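Local structure of thioesterase (Pseudomonas aeruginosa, 2O5U) at residues Thr36-Ala39 with Phe40-Thr43; Pro76-Phe79 with Pro80-Ile83; Ile132-Glu135 with Leu136-Leu140. The protein probably hydrolyses acyl-CoA thioesters, as a tetrameric hotdog-fold enzyme related to the 4-hydroxybenzoyl-CoA thioesterases. One frame throughout, in Å; residues are numbered along the deposited sequence.

How the contacts relate
Contacts 1, 2 and 3 follow one another along a single hotdog domain, and each joins residues close in sequence. Contact 1 lies on the long helix 34-53, with its centre about 6 Å from that of the chain. Contact 2 is the turn leading into strand 83-92, and it touches contact 1: Tyr-37 OH is 3.6 Å from Val-77 CG2. Contact 3 begins the short helix 134-141, beyond the chain's centre from contact 2; the centres of contacts 2 and 3 are about 32 Å apart. Contacts 1 and 2 both reach the third subunit, and hotdog thioesterases generally build their active sites at subunit interfaces. Contact 3 meets no other chain of the assembly.

Contact 1. Residues Thr36-Ala39 with Phe40-Thr43; sequences TYYA and FFDT
One face of the Phe-40 ring is covered by Thr-36, one helical turn earlier: carbonyl O sits 3.6 Å above the plane, out toward the rim, and CG2 adds an off-centre CH-pi contact, 4.1 Å from the ring centroid. With OG1 beside its backbone N (chi1 -49°), Thr-36 has its methyl anti to that N and directed to the Phe-40 ring. Over a face of the Phe-41 ring lies the Tyr-37 carbonyl carbon, again toward the rim. All this belongs to helix 34-53, the central helix of the hotdog fold, around which the antiparallel sheet curls; Tyr-38 and Phe-41 both press on Cys-71 of strand 62-73.

Those two rings run side by side in the same direction but are steeply inclined, their planes 75° apart, and they touch obliquely, CD2 of Tyr-38 to CD2 of Phe-41 at 3.9 Å. Beyond this, the Tyr-38 ring stacks on Tyr-38 of the second subunit, and its OH bonds to Ser-69 of that subunit, which places Tyr-38 at a subunit interface, while Phe-41 turns to the sheet of its own chain.

Regular helical hydrogen bonds run from Phe-40 N, Phe-41 N and Asp-42 N to the carbonyls four residues back. Ala-39 O takes two bonds from a single residue: Thr-43 N at 2.9 Å and Thr-43 OG1 at 2.8 Å approach it from opposite faces of the carbonyl plane.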
loop_
_atom_site.group_PDB
_atom_site.type_symbol
_atom_site.label_atom_id
_atom_site.label_comp_id
_atom_site.label_asym_id
_atom_site.label_seq_id
_atom_site.Cartn_x
_atom_site.Cartn_y
_atom_site.Cartn_z
ATOM N N THR A 36 -0.795 0.638 8.375
ATOM C CA THR A 36 -1.660 -0.480 7.989
ATOM C C THR A 36 -2.860 -0.596 8.897
ATOM O O THR A 36 -3.908 -0.977 8.464
ATOM C CB THR A 36 -0.861 -1.841 7.888
ATOM O OG1 THR A 36 0.324 -1.647 7.094
ATOM C CG2 THR A 36 -1.702 -2.969 7.223
ATOM N N TYR A 37 -2.711 -0.196 10.145
ATOM C CA TYR A 37 -3.800 -0.297 11.095
ATOM C C TYR A 37 -4.967 0.576 10.666
ATOM O O TYR A 37 -6.130 0.186 10.786
ATOM C CB TYR A 37 -3.293 0.104 12.474
ATOM C CG TYR A 37 -2.457 -0.978 13.150
ATOM C CD1 TYR A 37 -1.122 -1.157 12.796
ATOM C CD2 TYR A 37 -3.020 -1.821 14.107
ATOM C CE1 TYR A 37 -0.324 -2.144 13.394
ATOM C CE2 TYR A 37 -2.241 -2.813 14.740
ATOM C CZ TYR A 37 -0.906 -2.960 14.394
ATOM O OH TYR A 37 -0.158 -3.923 15.037
ATOM N N TYR A 38 -4.664 1.736 10.091
ATOM C CA TYR A 38 -5.736 2.605 9.607
ATOM C C TYR A 38 -6.477 2.031 8.419
ATOM O O TYR A 38 -7.678 2.275 8.245
ATOM C CB TYR A 38 -5.173 3.989 9.272
ATOM C CG TYR A 38 -4.734 4.779 10.473
ATOM C CD1 TYR A 38 -3.381 4.976 10.748
ATOM C CD2 TYR A 38 -5.675 5.339 11.337
ATOM C CE1 TYR A 38 -2.986 5.697 11.871
ATOM C CE2 TYR A 38 -5.298 6.057 12.463
ATOM C CZ TYR A 38 -3.958 6.263 12.709
ATOM O OH TYR A 38 -3.604 7.005 13.822
ATOM N N ALA A 39 -5.760 1.295 7.577
ATOM C CA ALA A 39 -6.370 0.505 6.504
ATOM C C ALA A 39 -7.291 -0.598 7.047
ATOM O O ALA A 39 -8.385 -0.804 6.499
ATOM C CB ALA A 39 -5.318 -0.061 5.553
ATOM N N PHE A 40 -6.883 -1.256 8.137
ATOM C CA PHE A 40 -7.798 -2.182 8.867
ATOM C C PHE A 40 -9.043 -1.425 9.407
ATOM O O PHE A 40 -10.153 -1.954 9.310
ATOM C CB PHE A 40 -7.100 -2.881 10.044
ATOM C CG PHE A 40 -5.915 -3.726 9.643
ATOM C CD1 PHE A 40 -5.892 -4.380 8.407
ATOM C CD2 PHE A 40 -4.871 -3.937 10.524
ATOM C CE1 PHE A 40 -4.806 -5.207 8.060
ATOM C CE2 PHE A 40 -3.742 -4.765 10.150
ATOM C CZ PHE A 40 -3.739 -5.380 8.946
ATOM N N PHE A 41 -8.867 -0.227 9.983
ATOM C CA PHE A 41 -10.034 0.540 10.515
ATOM C C PHE A 41 -11.042 0.835 9.335
ATOM O O PHE A 41 -12.260 0.657 9.455
ATOM C CB PHE A 41 -9.583 1.893 11.018
ATOM C CG PHE A 41 -8.782 1.893 12.327
ATOM C CD1 PHE A 41 -8.431 0.725 12.998
ATOM C CD2 PHE A 41 -8.442 3.125 12.903
ATOM C CE1 PHE A 41 -7.707 0.779 14.214
ATOM C CE2 PHE A 41 -7.739 3.192 14.123
ATOM C CZ PHE A 41 -7.362 2.021 14.773
ATOM N N ASP A 42 -10.508 1.308 8.221
ATOM C CA ASP A 42 -11.285 1.674 7.036
ATOM C C ASP A 42 -12.039 0.487 6.479
ATOM O O ASP A 42 -13.232 0.605 6.053
ATOM C CB ASP A 42 -10.343 2.162 5.894
ATOM C CG ASP A 42 -10.125 3.647 5.900
ATOM O OD1 ASP A 42 -10.302 4.262 6.982
ATOM O OD2 ASP A 42 -9.799 4.196 4.824
ATOM N N THR A 43 -11.329 -0.642 6.423
ATOM C CA THR A 43 -11.894 -1.905 5.970
ATOM C C THR A 43 -13.006 -2.418 6.856
ATOM O O THR A 43 -14.064 -2.759 6.358
ATOM C CB THR A 43 -10.768 -2.975 5.770
ATOM O OG1 THR A 43 -9.886 -2.425 4.803
ATOM C CG2 THR A 43 -11.348 -4.328 5.283
#

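Contact 2. Residues Pro76-Phe79 with Pro80-Ile83; sequences PVAF and PQRI
Hydrogen bonds tie Ala-78 to Gln-81 twice. Gln-81 N gives to Ala-78 O at 2.8 Å, meeting a lone pair in the carbonyl plane, and the side chain of Gln-81 folds back to return a bond, its OE1 accepting from Ala-78 N, also at 2.8 Å and also in the plane of the accepting carbonyl. CG of Gln-81 lies beside its own N (chi1 -71°) and the chain then runs straight through chi2, which carries the amide back alongside the backbone of Ala-78; on the way CB passes 3.1 Å from Ala-78 O. Both polar groups of the Ala-78 backbone are thus occupied by the same residue.

The peptide bond between Phe-79 and Pro-80 is cis, and with the Ala-78 to Gln-81 bond closing it, the four residues form a type VIa beta-turn. It sits in the loop that takes the hotdog sheet from strand 62-73 to strand 83-92, and Asn-26 OD1 pins it further by accepting from Phe-79 N.

The cis link goes with an aromatic-proline contact, of the kind thought to favour the cis form. Phe-79 and Pro-80 cross at about a right angle, and the pyrrolidine CB stands over the centre of the phenyl face, 3.7 Å from the centroid, in a CH-pi contact. CG of Phe-79 anti to N (chi1 161°) swings the ring under the proline. The pair faces the third subunit, where Phe-79 packs on Thr-47 and Pro-80 on Ile-50.

Apolar contact crosses the mouth of the turn: CG2 of Val-77 meets CG2 of Ile-83 at 4.0 Å, the side chains roughly perpendicular, and both rest on Leu-103 of strand 96-105.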
loop_
_atom_site.group_PDB
_atom_site.type_symbol
_atom_site.label_atom_id
_atom_site.label_comp_id
_atom_site.label_asym_id
_atom_site.label_seq_id
_atom_site.Cartn_x
_atom_site.Cartn_y
_atom_site.Cartn_z
ATOM N N PRO A 76 3.118 -5.233 19.009
ATOM C CA PRO A 76 3.121 -5.581 17.560
ATOM C C PRO A 76 2.390 -6.873 17.173
ATOM O O PRO A 76 2.227 -7.789 17.990
ATOM C CB PRO A 76 4.620 -5.665 17.220
ATOM C CG PRO A 76 5.322 -5.949 18.455
ATOM C CD PRO A 76 4.470 -5.324 19.599
ATOM N N VAL A 77 1.958 -6.939 15.930
ATOM C CA VAL A 77 1.613 -8.201 15.315
ATOM C C VAL A 77 2.392 -8.276 14.004
ATOM O O VAL A 77 3.017 -7.326 13.613
ATOM C CB VAL A 77 0.057 -8.334 15.032
ATOM C CG1 VAL A 77 -0.746 -8.200 16.306
ATOM C CG2 VAL A 77 -0.430 -7.348 13.954
ATOM N N ALA A 78 2.387 -9.422 13.352
ATOM C CA ALA A 78 3.149 -9.571 12.132
ATOM C C ALA A 78 2.429 -10.495 11.196
ATOM O O ALA A 78 1.911 -11.547 11.635
ATOM C CB ALA A 78 4.584 -10.131 12.496
ATOM N N PHE A 79 2.408 -10.159 9.910
ATOM C CA PHE A 79 2.053 -11.139 8.885
ATOM C C PHE A 79 2.937 -12.389 9.166
ATOM O O PHE A 79 4.143 -12.240 9.464
ATOM C CB PHE A 79 2.317 -10.585 7.462
ATOM C CG PHE A 79 2.410 -11.666 6.406
ATOM C CD1 PHE A 79 1.262 -12.130 5.755
ATOM C CD2 PHE A 79 3.626 -12.271 6.103
ATOM C CE1 PHE A 79 1.336 -13.134 4.831
ATOM C CE2 PHE A 79 3.695 -13.290 5.153
ATOM C CZ PHE A 79 2.549 -13.730 4.535
ATOM N N PRO A 80 2.359 -13.607 9.085
ATOM C CA PRO A 80 1.021 -13.984 8.644
ATOM C C PRO A 80 0.048 -14.280 9.812
ATOM O O PRO A 80 -0.883 -15.080 9.651
ATOM C CB PRO A 80 1.285 -15.279 7.885
ATOM C CG PRO A 80 2.436 -15.902 8.665
ATOM C CD PRO A 80 3.149 -14.820 9.411
ATOM N N GLN A 81 0.239 -13.628 10.947
ATOM C CA GLN A 81 -0.748 -13.758 12.015
ATOM C C GLN A 81 -2.173 -13.413 11.541
ATOM O O GLN A 81 -2.412 -12.482 10.712
ATOM C CB GLN A 81 -0.324 -12.926 13.229
ATOM C CG GLN A 81 0.898 -13.569 13.912
ATOM C CD GLN A 81 1.367 -12.779 15.101
ATOM O OE1 GLN A 81 1.647 -11.599 14.984
ATOM N NE2 GLN A 81 1.400 -13.408 16.267
ATOM N N ARG A 82 -3.142 -14.158 12.074
ATOM C CA ARG A 82 -4.540 -13.837 11.800
ATOM C C ARG A 82 -5.043 -12.823 12.851
ATOM O O ARG A 82 -4.869 -13.011 14.044
ATOM C CB ARG A 82 -5.408 -15.123 11.787
ATOM C CG ARG A 82 -4.877 -16.268 10.877
ATOM C CD ARG A 82 -5.659 -17.552 11.157
ATOM N NE ARG A 82 -5.067 -18.704 10.472
ATOM N N ILE A 83 -5.656 -11.753 12.376
ATOM C CA ILE A 83 -6.076 -10.665 13.225
ATOM C C ILE A 83 -7.596 -10.508 13.104
ATOM O O ILE A 83 -8.221 -11.104 12.220
ATOM C CB ILE A 83 -5.281 -9.329 12.941
ATOM C CG1 ILE A 83 -5.589 -8.710 11.550
ATOM C CG2 ILE A 83 -3.709 -9.526 13.139
ATOM C CD1 ILE A 83 -6.768 -7.649 11.565
#

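Contact 3. Residues Ile132-Glu135 with Leu136-Leu140; sequences IPQE and LRDAL
Ile-132 and Arg-137 lie against each other at the start of helix 134-141. CG2 of Ile-132 sits over one face of the Arg-137 guanidinium, and its CB is 3.6 Å from NH2. The arginine starts out extended and then bends at chi3 (-53°), turning the head back toward the chain before the helix; there NH2 makes a weak bond to Ile-132 O at 3.0 Å. Its firmer partner is Gly-93 O, which accepts from NH1, while Asn-94 O accepts from NH2. Water 1 lies in the guanidinium plane at its edge, accepting from NE at 2.8 Å and donating to both Ile-132 O and Gln-134 OE1, so the head is held from several directions.

Gln-134 and Asp-138 pair along the outer side. The glutamine kinks at chi2 (56°) and points NE2 at Asp-138 OD1, 2.9 Å away. The donor uses its own amide plane but arrives from above the carboxylate plane, the two planes being 52° apart.

Inward, CG2 of Ile-132 reaches Leu-136 CG and Leu-140 CD1, both at 4.1 Å. Both leucines also touch Leu-49 of helix 34-53, and all three side chains pack on the sheet.

In the backbone, Arg-137 N gives a nearly straight bond of 2.8 Å to Pro-133 O. With Pro-133 at the N-cap, this is the first turn of a helix that packs with its apolar side on the hotdog sheet and leaves Gln-134, Glu-135 and Asp-138 facing solvent.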
loop_
_atom_site.group_PDB
_atom_site.type_symbol
_atom_site.label_atom_id
_atom_site.label_comp_id
_atom_site.label_asym_id
_atom_site.label_seq_id
_atom_site.Cartn_x
_atom_site.Cartn_y
_atom_site.Cartn_z
ATOM N N ILE A 132 -26.888 11.288 7.606
ATOM C CA ILE A 132 -26.637 9.882 7.411
ATOM C C ILE A 132 -27.972 9.214 6.998
ATOM O O ILE A 132 -28.999 9.356 7.695
ATOM C CB ILE A 132 -26.097 9.253 8.737
ATOM C CG1 ILE A 132 -24.728 9.860 9.110
ATOM C CG2 ILE A 132 -26.095 7.743 8.642
ATOM C CD1 ILE A 132 -24.296 9.529 10.637
ATOM N N PRO A 133 -27.968 8.517 5.860
ATOM C CA PRO A 133 -29.148 7.820 5.355
ATOM C C PRO A 133 -29.746 6.832 6.363
ATOM O O PRO A 133 -28.973 6.179 7.102
ATOM C CB PRO A 133 -28.603 7.068 4.141
ATOM C CG PRO A 133 -27.481 7.994 3.592
ATOM C CD PRO A 133 -26.837 8.463 4.909
ATOM N N GLN A 134 -31.082 6.696 6.359
ATOM C CA GLN A 134 -31.817 5.892 7.379
ATOM C C GLN A 134 -31.317 4.440 7.561
ATOM O O GLN A 134 -31.126 3.960 8.678
ATOM C CB GLN A 134 -33.343 5.955 7.133
ATOM C CG GLN A 134 -34.197 5.417 8.318
ATOM C CD GLN A 134 -33.917 6.110 9.664
ATOM O OE1 GLN A 134 -34.063 7.331 9.783
ATOM N NE2 GLN A 134 -33.555 5.332 10.680
ATOM N N GLU A 135 -31.111 3.745 6.451
ATOM C CA GLU A 135 -30.655 2.365 6.508
ATOM C C GLU A 135 -29.240 2.278 7.114
ATOM O O GLU A 135 -28.957 1.379 7.869
ATOM C CB GLU A 135 -30.754 1.707 5.105
ATOM C CG GLU A 135 -30.220 0.259 5.002
ATOM C CD GLU A 135 -30.497 -0.422 3.619
ATOM O OE1 GLU A 135 -30.178 -1.618 3.472
ATOM O OE2 GLU A 135 -31.036 0.203 2.662
ATOM N N LEU A 136 -28.369 3.224 6.798
ATOM C CA LEU A 136 -27.027 3.249 7.371
ATOM C C LEU A 136 -27.080 3.633 8.876
ATOM O O LEU A 136 -26.390 3.019 9.705
ATOM C CB LEU A 136 -26.203 4.243 6.575
ATOM C CG LEU A 136 -24.722 4.450 6.712
ATOM C CD1 LEU A 136 -24.062 3.096 6.809
ATOM C CD2 LEU A 136 -24.199 5.184 5.479
ATOM N N ARG A 137 -27.894 4.633 9.238
ATOM C CA ARG A 137 -28.144 4.982 10.660
ATOM C C ARG A 137 -28.558 3.747 11.508
ATOM O O ARG A 137 -28.040 3.519 12.622
ATOM C CB ARG A 137 -29.235 6.070 10.777
ATOM C CG ARG A 137 -29.406 6.621 12.199
ATOM C CD ARG A 137 -30.447 7.747 12.284
ATOM N NE ARG A 137 -30.127 8.794 11.307
ATOM C CZ ARG A 137 -29.181 9.715 11.450
ATOM N NH1 ARG A 137 -28.464 9.766 12.563
ATOM N NH2 ARG A 137 -28.947 10.578 10.466
ATOM N N ASP A 138 -29.516 2.986 10.989
ATOM C CA ASP A 138 -30.067 1.805 11.691
ATOM C C ASP A 138 -28.962 0.812 11.998
ATOM O O ASP A 138 -28.868 0.315 13.091
ATOM C CB ASP A 138 -31.124 1.107 10.825
ATOM C CG ASP A 138 -32.452 1.842 10.814
ATOM O OD1 ASP A 138 -32.646 2.757 11.663
ATOM O OD2 ASP A 138 -33.276 1.486 9.954
ATOM N N ALA A 139 -28.110 0.558 11.020
ATOM C CA ALA A 139 -26.949 -0.337 11.176
ATOM C C ALA A 139 -25.927 0.194 12.174
ATOM O O ALA A 139 -25.344 -0.580 12.989
ATOM C CB ALA A 139 -26.309 -0.582 9.817
ATOM N N LEU A 140 -25.669 1.501 12.108
ATOM C CA LEU A 140 -24.720 2.134 13.038
ATOM C C LEU A 140 -25.275 2.130 14.474
ATOM O O LEU A 140 -24.529 1.958 15.442
ATOM C CB LEU A 140 -24.440 3.577 12.626
ATOM C CG LEU A 140 -23.693 3.761 11.306
ATOM C CD1 LEU A 140 -23.748 5.233 10.882
ATOM C CD2 LEU A 140 -22.246 3.235 11.577
HETATM O O HOH W 1 -31.746 8.729 9.075
#